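Local coordinates for CRISPR system Cmr subunit Cmr1-1 (Pyrococcus furiosus, PDB 4W8Z), which binds RNA as the subunit that, together with Cmr6, caps the elongated type III-B Cmr ribonucleoprotein complex of CRISPR immunity against invading genetic elements, at residues Ile256-Tyr259 with Gln260-Phe264; Asn246-Lys249 with Glu250-Arg254. All coordinates share one frame; numbering follows the deposited sequence.

Interaction 1. Residues Ile256-Tyr259 with Gln260-Phe264; sequences IKKY and QRIIF
Tyr259 meets Ile262 and Ile263 on the last turns of the long alpha-helix 237-264, where residues three and four apart lie against one another near the surface. Four main-chain bonds join Ile256-Tyr259 to Gln260-Phe264 in the i to i+4 pattern: Gln260 N to Ile256 O, Arg261 N to Lys257 O, Ile262 N to Lys258 O and, at 3.1 Å, Ile263 N to Tyr259 O.

Followed outward, Tyr259 passes from CB straight into its ring. CD1 meets Ile263 CD1 at 4.0 Å and lies near CG1 of the same residue. One atom further, CE1 comes within 4.2 Å of Ile262 CD1, a methyl set over one ring face toward the rim. At the tip, OH is hydrogen-bonded to Glu310 OE2, and the ring stacks edge-to-face with Trp319; both residues belong to the long loop after strand 294-302.

Ile262 CD1 also rests 3.7 Å from Lys258 CG, the two side chains running alongside. One turn back, Ile256 lies beside Gln260, with CG2 at 3.7 Å from the amide NE2. Arg261, its CG anti to the carbonyl carbon (chi1 -80°) and its chain bent at chi3, folds back along the helix: Lys257 O lies over the centre of its guanidinium face, and NH1 approaches Lys257 CB at 3.7 Å.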
loop_
_atom_site.group_PDB
_atom_site.type_symbol
_atom_site.label_atom_id
_atom_site.label_comp_id
_atom_site.label_asym_id
_atom_site.label_seq_id
_atom_site.Cartn_x
_atom_site.Cartn_y
_atom_site.Cartn_z
ATOM N N ILE A 256 23.190 2.156 -6.094
ATOM C CA ILE A 256 24.196 1.220 -6.585
ATOM C C ILE A 256 25.611 1.714 -6.281
ATOM O O ILE A 256 26.431 0.975 -5.738
ATOM C CB ILE A 256 24.048 0.991 -8.105
ATOM C CG1 ILE A 256 22.708 0.322 -8.413
ATOM C CG2 ILE A 256 25.187 0.143 -8.632
ATOM C CD1 ILE A 256 22.346 0.333 -9.878
ATOM N N LYS A 257 25.890 2.968 -6.624
ATOM C CA LYS A 257 27.201 3.548 -6.371
ATOM C C LYS A 257 27.512 3.577 -4.876
ATOM O O LYS A 257 28.636 3.297 -4.460
ATOM C CB LYS A 257 27.288 4.962 -6.954
ATOM C CG LYS A 257 27.445 5.015 -8.466
ATOM C CD LYS A 257 28.586 5.943 -8.848
ATOM C CE LYS A 257 28.191 7.407 -8.733
ATOM N NZ LYS A 257 27.704 7.941 -10.040
ATOM N N LYS A 258 26.502 3.901 -4.076
ATOM C CA LYS A 258 26.674 4.034 -2.634
ATOM C C LYS A 258 27.072 2.713 -1.989
ATOM O O LYS A 258 27.982 2.661 -1.161
ATOM C CB LYS A 258 25.392 4.566 -1.988
ATOM C CG LYS A 258 25.497 4.783 -0.488
ATOM C CD LYS A 258 24.371 5.656 0.034
ATOM C CE LYS A 258 23.224 4.842 0.593
ATOM N NZ LYS A 258 22.218 5.721 1.263
ATOM N N TYR A 259 26.398 1.639 -2.378
ATOM C CA TYR A 259 26.616 0.363 -1.718
ATOM C C TYR A 259 27.795 -0.395 -2.294
ATOM O O TYR A 259 28.312 -1.312 -1.656
ATOM C CB TYR A 259 25.343 -0.475 -1.768
ATOM C CG TYR A 259 24.426 -0.111 -0.634
ATOM C CD1 TYR A 259 24.679 -0.573 0.647
ATOM C CD2 TYR A 259 23.339 0.726 -0.829
ATOM C CE1 TYR A 259 23.869 -0.233 1.698
ATOM C CE2 TYR A 259 22.516 1.074 0.221
ATOM C CZ TYR A 259 22.789 0.591 1.483
ATOM O OH TYR A 259 21.985 0.924 2.542
ATOM N N GLN A 260 28.234 -0.005 -3.485
ATOM C CA GLN A 260 29.492 -0.514 -4.012
ATOM C C GLN A 260 30.617 0.001 -3.125
ATOM O O GLN A 260 31.545 -0.735 -2.798
ATOM C CB GLN A 260 29.702 -0.097 -5.470
ATOM C CG GLN A 260 29.203 -1.125 -6.481
ATOM C CD GLN A 260 29.049 -0.560 -7.891
ATOM O OE1 GLN A 260 29.346 0.611 -8.148
ATOM N NE2 GLN A 260 28.575 -1.397 -8.813
ATOM N N ARG A 261 30.514 1.264 -2.720
ATOM C CA ARG A 261 31.483 1.857 -1.803
ATOM C C ARG A 261 31.437 1.180 -0.443
ATOM O O ARG A 261 32.423 0.603 0.006
ATOM C CB ARG A 261 31.230 3.357 -1.624
ATOM C CG ARG A 261 31.754 4.239 -2.741
ATOM C CD ARG A 261 31.405 5.701 -2.496
ATOM N NE ARG A 261 30.856 6.322 -3.700
ATOM C CZ ARG A 261 29.634 6.840 -3.797
ATOM N NH1 ARG A 261 29.232 7.376 -4.944
ATOM N NH2 ARG A 261 28.817 6.833 -2.750
ATOM N N ILE A 262 30.278 1.267 0.202
ATOM C CA ILE A 262 30.093 0.783 1.566
ATOM C C ILE A 262 30.491 -0.682 1.757
ATOM O O ILE A 262 31.256 -1.008 2.664
ATOM C CB ILE A 262 28.627 0.954 2.012
ATOM C CG1 ILE A 262 28.252 2.438 2.055
ATOM C CG2 ILE A 262 28.397 0.290 3.363
ATOM C CD1 ILE A 262 26.778 2.692 2.302
ATOM N N ILE A 263 29.977 -1.555 0.895
ATOM C CA ILE A 263 30.165 -2.991 1.062
ATOM C C ILE A 263 31.506 -3.489 0.526
ATOM O O ILE A 263 32.159 -4.315 1.162
ATOM C CB ILE A 263 29.026 -3.780 0.372
ATOM C CG1 ILE A 263 27.673 -3.391 0.969
ATOM C CG2 ILE A 263 29.244 -5.281 0.508
ATOM C CD1 ILE A 263 26.502 -4.091 0.330
ATOM N N PHE A 264 31.928 -2.981 -0.629
ATOM C CA PHE A 264 33.097 -3.535 -1.316
ATOM C C PHE A 264 34.267 -2.563 -1.500
ATOM O O PHE A 264 35.288 -2.925 -2.089
ATOM C CB PHE A 264 32.680 -4.081 -2.684
ATOM C CG PHE A 264 31.697 -5.211 -2.612
ATOM C CD1 PHE A 264 32.103 -6.472 -2.211
ATOM C CD2 PHE A 264 30.369 -5.019 -2.956
ATOM C CE1 PHE A 264 31.202 -7.519 -2.146
ATOM C CE2 PHE A 264 29.463 -6.065 -2.898
ATOM C CZ PHE A 264 29.880 -7.315 -2.490
#

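Interaction 2. Residues Asn246-Lys249 with Glu250-Arg254; sequences NSYK and EYLRR
The edge of the Tyr251 ring faces Tyr248 in the middle of helix 237-264, CD2 of Tyr251 lying 4.1 Å from Tyr248 CD1. Leu252 CB lies over a face of the Tyr248 ring, and Leu252 CD2 reaches Tyr248 CE2 at 4.1 Å. Beneath them run i to i+4 bonds, among them Leu252 N to Tyr248 O at 2.9 Å.

Glu250 anchors a salt-bridge network: its CG is anti to the backbone N (chi1 177°), and a bend at chi2 turns the carboxylate toward Arg253 and Arg254, one turn on. Arg253 grips it side-on, NE to OE1 at 2.8 Å in an almost straight bond (177°) and NH2 to OE2 at 2.8 Å. OE1 lies in the guanidinium plane. Arg254 NE reaches OE2 at 2.8 Å. All three donors are tilted well out of the carboxylate plane; the two that share OE2 come from one face of it, which would be expected to keep the carboxylate charged and fix its rotation.

Further out, Tyr251 OH is bonded to Asn324 OD1 and Leu322 N, and its ring meets Phe325 edge-to-face. Asn246 OD1 accepts from Asn100 ND2, just after helix 95-99. Ser247, Glu250 and Arg254 face the short helix 327-330, with Ser247 OG bonded to Phe328 O.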
loop_
_atom_site.group_PDB
_atom_site.type_symbol
_atom_site.label_atom_id
_atom_site.label_comp_id
_atom_site.label_asym_id
_atom_site.label_seq_id
_atom_site.Cartn_x
_atom_site.Cartn_y
_atom_site.Cartn_z
ATOM N N ASN A 246 11.155 7.864 -13.319
ATOM C CA ASN A 246 12.322 8.720 -13.487
ATOM C C ASN A 246 13.022 8.944 -12.156
ATOM O O ASN A 246 14.244 8.846 -12.062
ATOM C CB ASN A 246 11.936 10.061 -14.108
ATOM C CG ASN A 246 11.551 9.937 -15.572
ATOM O OD1 ASN A 246 11.846 8.930 -16.223
ATOM N ND2 ASN A 246 10.895 10.967 -16.099
ATOM N N SER A 247 12.233 9.230 -11.126
ATOM C CA SER A 247 12.757 9.428 -9.781
ATOM C C SER A 247 13.465 8.179 -9.274
ATOM O O SER A 247 14.563 8.258 -8.718
ATOM C CB SER A 247 11.636 9.814 -8.818
ATOM O OG SER A 247 11.062 11.057 -9.175
ATOM N N TYR A 248 12.834 7.025 -9.475
ATOM C CA TYR A 248 13.375 5.766 -8.976
ATOM C C TYR A 248 14.637 5.349 -9.727
ATOM O O TYR A 248 15.502 4.674 -9.170
ATOM C CB TYR A 248 12.328 4.653 -9.060
ATOM C CG TYR A 248 12.887 3.291 -8.726
ATOM C CD1 TYR A 248 13.144 2.927 -7.409
ATOM C CD2 TYR A 248 13.181 2.376 -9.729
ATOM C CE1 TYR A 248 13.669 1.686 -7.100
ATOM C CE2 TYR A 248 13.706 1.135 -9.431
ATOM C CZ TYR A 248 13.947 0.793 -8.115
ATOM O OH TYR A 248 14.471 -0.450 -7.828
ATOM N N LYS A 249 14.742 5.744 -10.991
ATOM C CA LYS A 249 15.916 5.406 -11.785
ATOM C C LYS A 249 17.152 6.103 -11.226
ATOM O O LYS A 249 18.227 5.511 -11.143
ATOM C CB LYS A 249 15.705 5.789 -13.248
ATOM C CG LYS A 249 16.844 5.398 -14.174
ATOM C CD LYS A 249 16.687 6.064 -15.532
ATOM C CE LYS A 249 17.884 5.804 -16.433
ATOM N NZ LYS A 249 17.848 6.645 -17.670
ATOM N N GLU A 250 16.984 7.363 -10.831
ATOM C CA GLU A 250 18.084 8.141 -10.277
ATOM C C GLU A 250 18.385 7.708 -8.849
ATOM O O GLU A 250 19.547 7.650 -8.439
ATOM C CB GLU A 250 17.763 9.638 -10.328
ATOM C CG GLU A 250 18.823 10.546 -9.701
ATOM C CD GLU A 250 20.178 10.503 -10.408
ATOM O OE1 GLU A 250 20.304 9.864 -11.479
ATOM O OE2 GLU A 250 21.132 11.122 -9.884
ATOM N N TYR A 251 17.328 7.404 -8.103
ATOM C CA TYR A 251 17.443 6.870 -6.748
ATOM C C TYR A 251 18.259 5.583 -6.747
ATOM O O TYR A 251 19.176 5.414 -5.947
ATOM C CB TYR A 251 16.051 6.627 -6.172
ATOM C CG TYR A 251 15.997 6.008 -4.792
ATOM C CD1 TYR A 251 16.375 6.726 -3.666
ATOM C CD2 TYR A 251 15.522 4.714 -4.612
ATOM C CE1 TYR A 251 16.301 6.167 -2.402
ATOM C CE2 TYR A 251 15.444 4.149 -3.353
ATOM C CZ TYR A 251 15.835 4.879 -2.255
ATOM O OH TYR A 251 15.752 4.315 -1.005
ATOM N N LEU A 252 17.926 4.689 -7.670
ATOM C CA LEU A 252 18.627 3.420 -7.811
ATOM C C LEU A 252 20.060 3.617 -8.299
ATOM O O LEU A 252 20.963 2.887 -7.899
ATOM C CB LEU A 252 17.866 2.502 -8.770
ATOM C CG LEU A 252 18.474 1.145 -9.118
ATOM C CD1 LEU A 252 18.529 0.247 -7.892
ATOM C CD2 LEU A 252 17.680 0.493 -10.239
ATOM N N ARG A 253 20.268 4.603 -9.166
ATOM C CA ARG A 253 21.600 4.858 -9.709
ATOM C C ARG A 253 22.588 5.221 -8.602
ATOM O O ARG A 253 23.684 4.667 -8.528
ATOM C CB ARG A 253 21.553 5.969 -10.758
ATOM C CG ARG A 253 22.829 6.088 -11.572
ATOM C CD ARG A 253 22.822 7.312 -12.473
ATOM N NE ARG A 253 22.786 8.559 -11.716
ATOM C CZ ARG A 253 23.838 9.089 -11.100
ATOM N NH1 ARG A 253 25.012 8.472 -11.142
ATOM N NH2 ARG A 253 23.718 10.233 -10.435
ATOM N N ARG A 254 22.185 6.144 -7.734
ATOM C CA ARG A 254 23.027 6.562 -6.618
ATOM C C ARG A 254 23.138 5.460 -5.565
ATOM O O ARG A 254 24.154 5.340 -4.878
ATOM C CB ARG A 254 22.478 7.840 -5.984
ATOM C CG ARG A 254 22.417 9.007 -6.935
ATOM C CD ARG A 254 22.065 10.281 -6.206
ATOM N NE ARG A 254 21.813 11.374 -7.138
ATOM C CZ ARG A 254 21.459 12.601 -6.776
ATOM N NH1 ARG A 254 21.316 12.903 -5.491
ATOM N NH2 ARG A 254 21.248 13.527 -7.701
#

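How the interactions relate
Both contacts belong to the single helix 237-264, in the Cmr1-like C-terminal region, and follow one another along the chain: interaction 2 (246-254) closes before interaction 1 (256-264) opens, with centres about 15 Å apart. They lie on the same side of the chain's centre, the centre of interaction 2 about 21 Å from it and that of interaction 1 about 29 Å, so the helix runs outward from the body. Its inner turns are partly buried against helix 327-330 and neighbouring loops; its outer end is at the surface and is accompanied by the loop that carries Glu310 and Trp319. The helix therefore runs from the side of the body of this RNA-binding subunit to a surface end.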